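Local coordinates for acyl-CoA dehydrogenase domain protein Tcur3483 (Thermomonospora curvata, PDB 6WY9) that probably oxidises CH-CH groups of acyl-CoA-type substrates with FAD as cofactor, at residues 220-223 with 224-228; 122-125 with 126-129. All coordinates share one frame; numbering follows the deposited sequence.

Contact 1: 220-223 with 224-228; sequences IQTV and GGMVV
The carboxamide of Gln221 turns one face to Val227, whose methyl CG2 sits over it, 4.0 Å from NE2, while the carbonyl of Gly225 lies beside the same nitrogen rather than over that face. With CG anti to the backbone N (chi1 -173°) and a bend at the next bond, the Gln221 chain meets Val227 on this face of the sheet. On the other face Ile220 and Val228 are neighbours, CB of Ile220 lying 4.0 Å from CG2 of Val228. Their backbones form an antiparallel hydrogen-bonded pair, Ile220 N to Val228 O at 2.8 Å and Val228 N to Ile220 O at 2.9 Å. The strands join through a type I turn from Thr222 to Gly225 with a G1 bulge at Gly225, the 3:5 beta hairpin: Thr222 N reaches Met226 O at 2.8 Å, Gly225 N returns to Thr222 O at 3.0 Å, and Gly225 takes the left-handed conformation (phi 105°). Thr222 OG1 also approaches Met226 O (3.1 Å), though its proton has another acceptor nearby. Arg375 binds the carbonyl of Val223, and backbone bonds from Gln221 and Val223 run to a neighbouring subunit. Val228, packed with Ile220 against Phe177, touches the bound flavin cofactor.

Contact 2: 122-125 with 126-129; sequences YGTE and EQKK
Thr124 holds its hydroxyl between the backbone N and the carbonyl carbon (chi1 62°), which aims OG1 at the backbone of Gln127, and Gln127 sends its side chain back beside its own N (chi1 -77°) and then extended, which brings OE1 to the amide of Thr124. The two bonds that result, Gln127 N to Thr124 OG1 at 2.7 Å and Thr124 N to Gln127 OE1 at 2.6 Å, make a capping box, with Thr124 as N-cap of helix 125-136. The second is fairly straight, but its donor is tilted out of the amide plane of Gln127. Beyond the cap the first helical turn closes normally, Lys128 N donating to Thr124 O at 2.9 Å and Lys129 N to Glu125 O at 3.1 Å. Glu125 and Glu126 follow the cap directly, where carboxylates would be expected to interact favourably with the helix dipole. Glu126 folds back so that OE2 lies 3.2 Å from CB of Thr124. Lys128, extended, brings NZ to the syn side of Glu125 OE1 (3.2 Å) in a salt bridge, with CE beside Gly123 O (3.5 Å); NZ also makes weak hydrogen bonds to Met120 O and Tyr83 OH. Gly123 is where the chain leaves helix 109-122, whose last residue, Tyr122, packs on Leu253 and Thr256 of helix 250-260, while Gln127 NE2 binds the carbonyls of Ser241, just ahead of strand 243-244, and of Val243, its first residue.

How the contacts relate
Both contacts are made within one continuous stretch of chain, a reversal at contact 1 and a helix start at contact 2, but they serve different elements: contact 1 ties strand 215-221 to strand 227-239 in the middle domain, and contact 2 links helix 109-122 to helix 125-136 in the N-terminal domain. Their centres are 34 Å apart and they do not touch. Contact 1 lies nearer the centre of the folded chain, with four of its nine residues buried; it relies on main-chain pairing and apolar side chains, and meets both the cofactor and another subunit. Contact 2 lies farther out, with more exposed residues; side chains cap its helix and charges pair there, and no other chain of the assembly touches it.

Contact 1: 220-223 with 224-228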
ATOM      1  N   ILE A 220      25.760  -8.980  20.814  1.00 49.77           N
ATOM      2  CA  ILE A 220      25.358  -8.177  19.656  1.00 48.14           C
ATOM      3  C   ILE A 220      24.211  -7.266  20.107  1.00 47.49           C
ATOM      4  O   ILE A 220      23.149  -7.762  20.498  1.00 46.97           O
ATOM      5  CB  ILE A 220      24.879  -9.054  18.476  1.00 46.35           C
ATOM      6  CG1 ILE A 220      25.970 -10.020  17.952  1.00 49.99           C
ATOM      7  CG2 ILE A 220      24.351  -8.175  17.359  1.00 44.41           C
ATOM      8  CD1 ILE A 220      25.380 -11.032  16.918  1.00 49.59           C
ATOM      9  N   GLN A 221      24.404  -5.946  20.034  1.00 48.70           N
ATOM     10  CA  GLN A 221      23.364  -4.993  20.428  1.00 48.99           C
ATOM     11  C   GLN A 221      22.506  -4.643  19.226  1.00 45.03           C
ATOM     12  O   GLN A 221      23.039  -4.355  18.145  1.00 43.95           O
ATOM     13  CB  GLN A 221      23.967  -3.705  21.005  1.00 56.45           C
ATOM     14  CG  GLN A 221      22.927  -2.769  21.583  1.00 65.47           C
ATOM     15  CD  GLN A 221      23.287  -2.276  22.980  1.00 77.12           C
ATOM     16  OE1 GLN A 221      24.440  -1.918  23.259  1.00 82.50           O
ATOM     17  NE2 GLN A 221      22.295  -2.253  23.872  1.00 80.77           N
ATOM     18  N   THR A 222      21.189  -4.639  19.412  1.00 42.27           N
ATOM     19  CA  THR A 222      20.285  -4.334  18.310  1.00 42.04           C
ATOM     20  C   THR A 222      19.752  -2.913  18.432  1.00 41.45           C
ATOM     21  O   THR A 222      19.707  -2.317  19.508  1.00 42.20           O
ATOM     22  CB  THR A 222      19.101  -5.303  18.258  1.00 42.25           C
ATOM     23  OG1 THR A 222      18.266  -5.021  19.391  1.00 44.23           O
ATOM     24  CG2 THR A 222      19.632  -6.771  18.302  1.00 42.96           C
ATOM     25  N   VAL A 223      19.314  -2.394  17.297  1.00 39.70           N
ATOM     26  CA  VAL A 223      18.798  -1.036  17.275  1.00 40.57           C
ATOM     27  C   VAL A 223      17.573  -0.901  18.181  1.00 42.95           C
ATOM     28  O   VAL A 223      17.282   0.191  18.704  1.00 43.81           O
ATOM     29  CB  VAL A 223      18.495  -0.639  15.826  1.00 37.86           C
ATOM     30  CG1 VAL A 223      17.328  -1.484  15.263  1.00 37.16           C
ATOM     31  CG2 VAL A 223      18.206   0.899  15.774  1.00 40.27           C
ATOM     32  N   GLY A 224      16.846  -2.001  18.385  1.00 41.22           N
ATOM     33  CA  GLY A 224      15.690  -2.065  19.246  1.00 42.70           C
ATOM     34  C   GLY A 224      15.977  -2.113  20.728  1.00 45.19           C
ATOM     35  O   GLY A 224      15.045  -1.968  21.524  1.00 46.17           O
ATOM     36  N   GLY A 225      17.241  -2.224  21.141  1.00 44.23           N
ATOM     37  CA  GLY A 225      17.564  -2.235  22.551  1.00 47.13           C
ATOM     38  C   GLY A 225      17.917  -3.599  23.103  1.00 50.87           C
ATOM     39  O   GLY A 225      18.468  -3.674  24.207  1.00 53.53           O
ATOM     40  N   MET A 226      17.627  -4.673  22.375  1.00 52.36           N
ATOM     41  CA  MET A 226      17.963  -6.020  22.806  1.00 57.64           C
ATOM     42  C   MET A 226      19.445  -6.314  22.619  1.00 53.55           C
ATOM     43  O   MET A 226      20.098  -5.791  21.715  1.00 51.92           O
ATOM     44  CB  MET A 226      17.196  -7.061  21.998  1.00 66.05           C
ATOM     45  CG  MET A 226      15.729  -7.193  22.270  1.00 75.31           C
ATOM     46  SD  MET A 226      15.274  -8.847  21.658  1.00 81.64           S
ATOM     47  CE  MET A 226      16.257  -9.898  22.749  1.00 84.93           C
ATOM     48  N   VAL A 227      19.968  -7.185  23.474  1.00 52.16           N
ATOM     49  CA  VAL A 227      21.268  -7.805  23.265  1.00 51.98           C
ATOM     50  C   VAL A 227      21.014  -9.270  22.925  1.00 50.92           C
ATOM     51  O   VAL A 227      20.382  -9.987  23.705  1.00 52.32           O
ATOM     52  CB  VAL A 227      22.173  -7.661  24.496  1.00 54.17           C
ATOM     53  CG1 VAL A 227      23.498  -8.366  24.261  1.00 55.44           C
ATOM     54  CG2 VAL A 227      22.411  -6.175  24.820  1.00 55.26           C
ATOM     55  N   VAL A 228      21.457  -9.704  21.743  1.00 47.43           N
ATOM     56  CA  VAL A 228      21.505 -11.132  21.423  1.00 46.26           C
ATOM     57  C   VAL A 228      22.988 -11.504  21.354  1.00 47.73           C
ATOM     58  O   VAL A 228      23.821 -10.765  21.884  1.00 49.38           O
ATOM     59  CB  VAL A 228      20.698 -11.448  20.145  1.00 42.62           C
ATOM     60  CG1 VAL A 228      19.199 -11.086  20.369  1.00 41.59           C
ATOM     61  CG2 VAL A 228      21.244 -10.680  18.939  1.00 41.48           C
TER

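Contact 2: 122-125 with 126-129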
ATOM      1  N   TYR A 122       9.059 -35.574  20.541  1.00 85.42           N
ATOM      2  CA  TYR A 122      10.175 -36.297  19.947  1.00 85.81           C
ATOM      3  C   TYR A 122      11.240 -36.719  20.952  1.00 84.81           C
ATOM      4  O   TYR A 122      12.251 -37.300  20.553  1.00 86.41           O
ATOM      5  CB  TYR A 122      10.818 -35.438  18.845  1.00 83.80           C
ATOM      6  CG  TYR A 122       9.893 -35.168  17.680  1.00 86.56           C
ATOM      7  CD1 TYR A 122       9.495 -36.198  16.839  1.00 90.57           C
ATOM      8  CD2 TYR A 122       9.405 -33.887  17.427  1.00 86.50           C
ATOM      9  CE1 TYR A 122       8.653 -35.969  15.774  1.00 92.60           C
ATOM     10  CE2 TYR A 122       8.556 -33.644  16.358  1.00 88.47           C
ATOM     11  CZ  TYR A 122       8.189 -34.696  15.534  1.00 92.38           C
ATOM     12  OH  TYR A 122       7.346 -34.492  14.470  1.00 95.33           O
ATOM     13  N   GLY A 123      11.058 -36.441  22.234  1.00 82.72           N
ATOM     14  CA  GLY A 123      12.086 -36.752  23.203  1.00 80.87           C
ATOM     15  C   GLY A 123      12.017 -38.193  23.666  1.00 83.73           C
ATOM     16  O   GLY A 123      10.964 -38.823  23.652  1.00 86.66           O
ATOM     17  N   THR A 124      13.160 -38.727  24.085  1.00 83.90           N
ATOM     18  CA  THR A 124      13.114 -40.000  24.782  1.00 88.58           C
ATOM     19  C   THR A 124      12.477 -39.796  26.147  1.00 91.34           C
ATOM     20  O   THR A 124      12.462 -38.687  26.689  1.00 91.02           O
ATOM     21  CB  THR A 124      14.507 -40.598  24.962  1.00 88.82           C
ATOM     22  OG1 THR A 124      15.305 -39.708  25.759  1.00 88.07           O
ATOM     23  CG2 THR A 124      15.167 -40.798  23.619  1.00 85.76           C
ATOM     24  N   GLU A 125      11.940 -40.886  26.710  1.00 92.97           N
ATOM     25  CA  GLU A 125      11.495 -40.816  28.095  1.00 94.07           C
ATOM     26  C   GLU A 125      12.606 -40.249  28.972  1.00 93.06           C
ATOM     27  O   GLU A 125      12.362 -39.407  29.844  1.00 90.62           O
ATOM     28  CB  GLU A 125      11.047 -42.204  28.584  1.00 97.97           C
ATOM     29  CG  GLU A 125       9.757 -42.718  27.924  1.00101.62           C
ATOM     30  CD  GLU A 125       8.615 -41.697  27.952  1.00102.03           C
ATOM     31  OE1 GLU A 125       8.252 -41.154  26.882  1.00100.23           O
ATOM     32  OE2 GLU A 125       8.078 -41.431  29.049  1.00104.88           O
ATOM     33  N   GLU A 126      13.845 -40.669  28.717  1.00 93.90           N
ATOM     34  CA  GLU A 126      14.992 -40.130  29.438  1.00 94.85           C
ATOM     35  C   GLU A 126      15.141 -38.623  29.215  1.00 90.44           C
ATOM     36  O   GLU A 126      15.362 -37.862  30.165  1.00 91.52           O
ATOM     37  CB  GLU A 126      16.253 -40.869  28.999  1.00 98.21           C
ATOM     38  CG  GLU A 126      16.098 -42.394  28.949  1.00104.72           C
ATOM     39  CD  GLU A 126      15.361 -42.907  27.701  1.00106.49           C
ATOM     40  OE1 GLU A 126      14.196 -43.343  27.826  1.00109.63           O
ATOM     41  OE2 GLU A 126      15.947 -42.895  26.597  1.00104.89           O
ATOM     42  N   GLN A 127      15.065 -38.171  27.960  1.00 84.36           N
ATOM     43  CA  GLN A 127      15.256 -36.748  27.716  1.00 80.58           C
ATOM     44  C   GLN A 127      14.210 -35.928  28.459  1.00 79.40           C
ATOM     45  O   GLN A 127      14.524 -34.882  29.040  1.00 77.40           O
ATOM     46  CB  GLN A 127      15.211 -36.453  26.222  1.00 78.65           C
ATOM     47  CG  GLN A 127      16.478 -36.821  25.492  1.00 80.62           C
ATOM     48  CD  GLN A 127      16.255 -36.959  24.000  1.00 82.29           C
ATOM     49  OE1 GLN A 127      15.122 -37.137  23.548  1.00 85.73           O
ATOM     50  NE2 GLN A 127      17.336 -36.889  23.223  1.00 79.73           N
ATOM     51  N   LYS A 128      12.961 -36.397  28.447  1.00 82.46           N
ATOM     52  CA  LYS A 128      11.886 -35.662  29.098  1.00 84.33           C
ATOM     53  C   LYS A 128      12.159 -35.529  30.583  1.00 87.32           C
ATOM     54  O   LYS A 128      11.938 -34.465  31.176  1.00 86.40           O
ATOM     55  CB  LYS A 128      10.551 -36.366  28.855  1.00 87.97           C
ATOM     56  CG  LYS A 128      10.110 -36.379  27.397  1.00 86.15           C
ATOM     57  CD  LYS A 128       8.964 -37.372  27.192  1.00 90.31           C
ATOM     58  CE  LYS A 128       8.512 -37.346  25.736  1.00 88.89           C
ATOM     59  NZ  LYS A 128       7.474 -38.365  25.450  1.00 93.02           N
ATOM     60  N   LYS A 129      12.679 -36.591  31.196  1.00 90.27           N
ATOM     61  CA  LYS A 129      12.893 -36.566  32.635  1.00 92.97           C
ATOM     62  C   LYS A 129      14.003 -35.594  33.022  1.00 90.96           C
ATOM     63  O   LYS A 129      13.915 -34.935  34.066  1.00 91.94           O
ATOM     64  CB  LYS A 129      13.197 -37.982  33.141  1.00 96.69           C
ATOM     65  CG  LYS A 129      12.125 -39.033  32.801  1.00100.32           C
ATOM     66  CD  LYS A 129      10.750 -38.745  33.418  1.00104.15           C
ATOM     67  CE  LYS A 129       9.823 -38.024  32.419  1.00102.57           C
ATOM     68  NZ  LYS A 129       8.558 -37.488  33.020  1.00104.79           N
TER